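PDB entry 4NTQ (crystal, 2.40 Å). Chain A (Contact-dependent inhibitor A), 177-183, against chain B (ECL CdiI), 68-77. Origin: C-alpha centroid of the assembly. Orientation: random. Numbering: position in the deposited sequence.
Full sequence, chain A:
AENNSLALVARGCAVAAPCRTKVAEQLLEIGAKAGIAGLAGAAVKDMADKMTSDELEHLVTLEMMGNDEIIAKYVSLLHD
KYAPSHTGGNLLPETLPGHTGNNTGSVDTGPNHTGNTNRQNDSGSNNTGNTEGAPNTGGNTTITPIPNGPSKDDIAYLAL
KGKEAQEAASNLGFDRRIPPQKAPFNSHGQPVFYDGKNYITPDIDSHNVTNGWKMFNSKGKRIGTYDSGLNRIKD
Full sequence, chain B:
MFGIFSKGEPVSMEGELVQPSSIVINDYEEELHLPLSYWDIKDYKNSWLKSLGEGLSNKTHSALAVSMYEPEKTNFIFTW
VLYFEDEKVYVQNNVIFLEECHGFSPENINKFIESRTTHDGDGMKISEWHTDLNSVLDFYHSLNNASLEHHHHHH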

# COMPACT_ATOMS: atom_id res chain seq x y z
N ARG A 177 9.81 -2.06 15.41
CA ARG A 177 9.64 -2.70 14.12
C ARG A 177 8.37 -3.53 14.15
O ARG A 177 8.24 -4.43 14.97
CB ARG A 177 10.82 -3.62 13.81
CG ARG A 177 10.57 -4.49 12.59
CD ARG A 177 11.73 -5.42 12.29
NE ARG A 177 11.58 -6.08 10.99
CZ ARG A 177 11.06 -7.29 10.81
NH1 ARG A 177 10.64 -7.99 11.86
NH2 ARG A 177 10.96 -7.80 9.58
N ILE A 178 7.44 -3.21 13.27
CA ILE A 178 6.26 -4.05 13.14
C ILE A 178 6.34 -4.83 11.84
O ILE A 178 6.23 -4.24 10.77
CB ILE A 178 4.97 -3.24 13.12
CG1 ILE A 178 4.85 -2.37 14.38
CG2 ILE A 178 3.77 -4.17 12.97
CD1 ILE A 178 3.65 -1.44 14.35
N PRO A 179 6.53 -6.14 11.94
CA PRO A 179 6.63 -6.99 10.75
C PRO A 179 5.25 -7.26 10.18
O PRO A 179 4.28 -7.24 10.94
CB PRO A 179 7.24 -8.28 11.28
CG PRO A 179 6.81 -8.32 12.71
CD PRO A 179 6.76 -6.90 13.18
N PRO A 180 5.16 -7.50 8.87
CA PRO A 180 3.87 -7.76 8.20
C PRO A 180 3.17 -9.03 8.68
O PRO A 180 1.95 -9.11 8.56
CB PRO A 180 4.25 -7.88 6.72
CG PRO A 180 5.72 -8.15 6.72
CD PRO A 180 6.28 -7.45 7.91
N GLN A 181 3.92 -9.99 9.20
CA GLN A 181 3.35 -11.25 9.67
C GLN A 181 3.63 -11.51 11.15
O GLN A 181 4.69 -11.15 11.65
CB GLN A 181 3.88 -12.42 8.86
CG GLN A 181 3.31 -12.54 7.47
CD GLN A 181 3.90 -13.71 6.71
OE1 GLN A 181 5.08 -13.68 6.32
NE2 GLN A 181 3.09 -14.74 6.49
N LYS A 182 2.68 -12.16 11.83
CA LYS A 182 2.83 -12.52 13.24
C LYS A 182 3.80 -13.69 13.41
O LYS A 182 4.14 -14.37 12.44
CB LYS A 182 1.47 -12.86 13.86
CG LYS A 182 0.62 -11.63 14.18
CD LYS A 182 -0.84 -11.98 14.49
CE LYS A 182 -1.68 -10.71 14.61
NZ LYS A 182 -3.15 -10.98 14.63
N ALA A 183 4.25 -13.90 14.65
CA ALA A 183 5.16 -15.01 14.95
C ALA A 183 4.63 -16.32 14.39
O ALA A 183 3.42 -16.56 14.45
CB ALA A 183 5.41 -15.12 16.45
N MSE B 68 -0.43 -9.18 0.79
CA MSE B 68 -1.37 -10.06 1.42
C MSE B 68 -0.62 -11.25 1.99
O MSE B 68 0.33 -11.74 1.38
CB MSE B 68 -2.41 -10.55 0.41
CG MSE B 68 -3.47 -11.46 1.02
SE MSE B 68 -4.53 -10.50 2.36
CE MSE B 68 -4.75 -8.81 1.37
N TYR B 69 -1.03 -11.68 3.17
CA TYR B 69 -0.49 -12.87 3.77
C TYR B 69 -1.65 -13.63 4.33
O TYR B 69 -2.80 -13.20 4.18
CB TYR B 69 0.50 -12.50 4.87
CG TYR B 69 1.69 -11.73 4.36
CD1 TYR B 69 1.68 -10.34 4.31
CD2 TYR B 69 2.82 -12.40 3.89
CE1 TYR B 69 2.77 -9.64 3.83
CE2 TYR B 69 3.91 -11.71 3.41
CZ TYR B 69 3.89 -10.34 3.38
OH TYR B 69 4.98 -9.65 2.90
N GLU B 70 -1.36 -14.79 4.93
CA GLU B 70 -2.34 -15.52 5.71
C GLU B 70 -3.04 -14.50 6.60
O GLU B 70 -2.39 -13.85 7.42
CB GLU B 70 -1.63 -16.56 6.58
CG GLU B 70 -2.57 -17.54 7.26
CD GLU B 70 -3.06 -18.62 6.31
OE1 GLU B 70 -2.25 -19.12 5.51
OE2 GLU B 70 -4.27 -18.96 6.37
N PRO B 71 -4.35 -14.34 6.42
CA PRO B 71 -5.12 -13.32 7.16
C PRO B 71 -5.02 -13.41 8.70
O PRO B 71 -5.02 -12.37 9.35
CB PRO B 71 -6.55 -13.55 6.68
CG PRO B 71 -6.38 -14.13 5.29
CD PRO B 71 -5.16 -15.01 5.38
N GLU B 72 -4.92 -14.61 9.27
CA GLU B 72 -4.79 -14.74 10.72
C GLU B 72 -3.37 -14.44 11.19
O GLU B 72 -3.14 -14.16 12.37
CB GLU B 72 -5.24 -16.13 11.21
N LYS B 73 -2.41 -14.50 10.27
CA LYS B 73 -1.03 -14.23 10.64
C LYS B 73 -0.60 -12.86 10.13
O LYS B 73 0.57 -12.52 10.18
CB LYS B 73 -0.10 -15.32 10.11
N THR B 74 -1.55 -12.08 9.65
CA THR B 74 -1.24 -10.78 9.07
C THR B 74 -1.37 -9.63 10.06
O THR B 74 -2.38 -9.52 10.75
CB THR B 74 -2.15 -10.49 7.86
OG1 THR B 74 -2.00 -11.54 6.89
CG2 THR B 74 -1.79 -9.18 7.22
N ASN B 75 -0.36 -8.78 10.14
CA ASN B 75 -0.43 -7.58 10.97
C ASN B 75 -0.96 -6.35 10.24
O ASN B 75 -1.64 -5.51 10.85
CB ASN B 75 0.94 -7.25 11.57
CG ASN B 75 1.22 -8.04 12.82
OD1 ASN B 75 0.30 -8.34 13.60
ND2 ASN B 75 2.48 -8.39 13.03
N PHE B 76 -0.64 -6.24 8.96
CA PHE B 76 -1.08 -5.12 8.13
C PHE B 76 -0.86 -5.39 6.64
O PHE B 76 -0.03 -6.21 6.28
CB PHE B 76 -0.32 -3.85 8.51
CG PHE B 76 1.17 -3.95 8.29
CD1 PHE B 76 1.73 -3.58 7.08
CD2 PHE B 76 2.00 -4.39 9.30
CE1 PHE B 76 3.09 -3.66 6.87
CE2 PHE B 76 3.36 -4.46 9.11
CZ PHE B 76 3.91 -4.10 7.89
N ILE B 77 -1.60 -4.70 5.79
CA ILE B 77 -1.40 -4.82 4.36
C ILE B 77 -1.39 -3.43 3.74
O ILE B 77 -2.05 -2.52 4.24
CB ILE B 77 -2.51 -5.65 3.69
CG1 ILE B 77 -3.86 -4.94 3.84
CG2 ILE B 77 -2.54 -7.06 4.28
CD1 ILE B 77 -5.02 -5.63 3.16

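How does Ile A178 meet the immunity protein's chain? Its CA-to-CB bond points toward chain B, and CG2 packs 3.9 Å from CE2 of Phe B76. Ile A178 O lies at the edge of the same ring, 3.3 Å from Phe B76 CE2, near the ring plane.

What do the two prolines offer, having no backbone N-H to donate? They supply carbonyls, and Asn B75 takes both: its side-chain ND2 donates to Pro A179 O at 3.0 Å, and its backbone N donates to Pro A180 O at 2.8 Å, nearly straight at 174°. CB of Pro A180 touches two aromatic rings, 3.7 Å from Tyr B69 CE1 and 4.0 Å from Phe B76 CZ.

Where does Gln A181 go, if its CA-to-CB bond leads away? The end of its side chain comes nearer, and CG sits over one face of Tyr B69, 3.9 Å from the ring centroid, in a CH-pi contact. Its backbone forms a single beta bridge with Thr B74.

What closes the bridge at Lys A182? Its backbone N donates to Lys B73 O at 2.7 Å, and that same oxygen receives a CA-H...O contact from Gln A181 CA at 3.1 Å. The extended side chain of Lys A182 brings CE to 3.2 Å from Asn B75 OD1, while its NZ is hydrogen-bonded elsewhere in the structure.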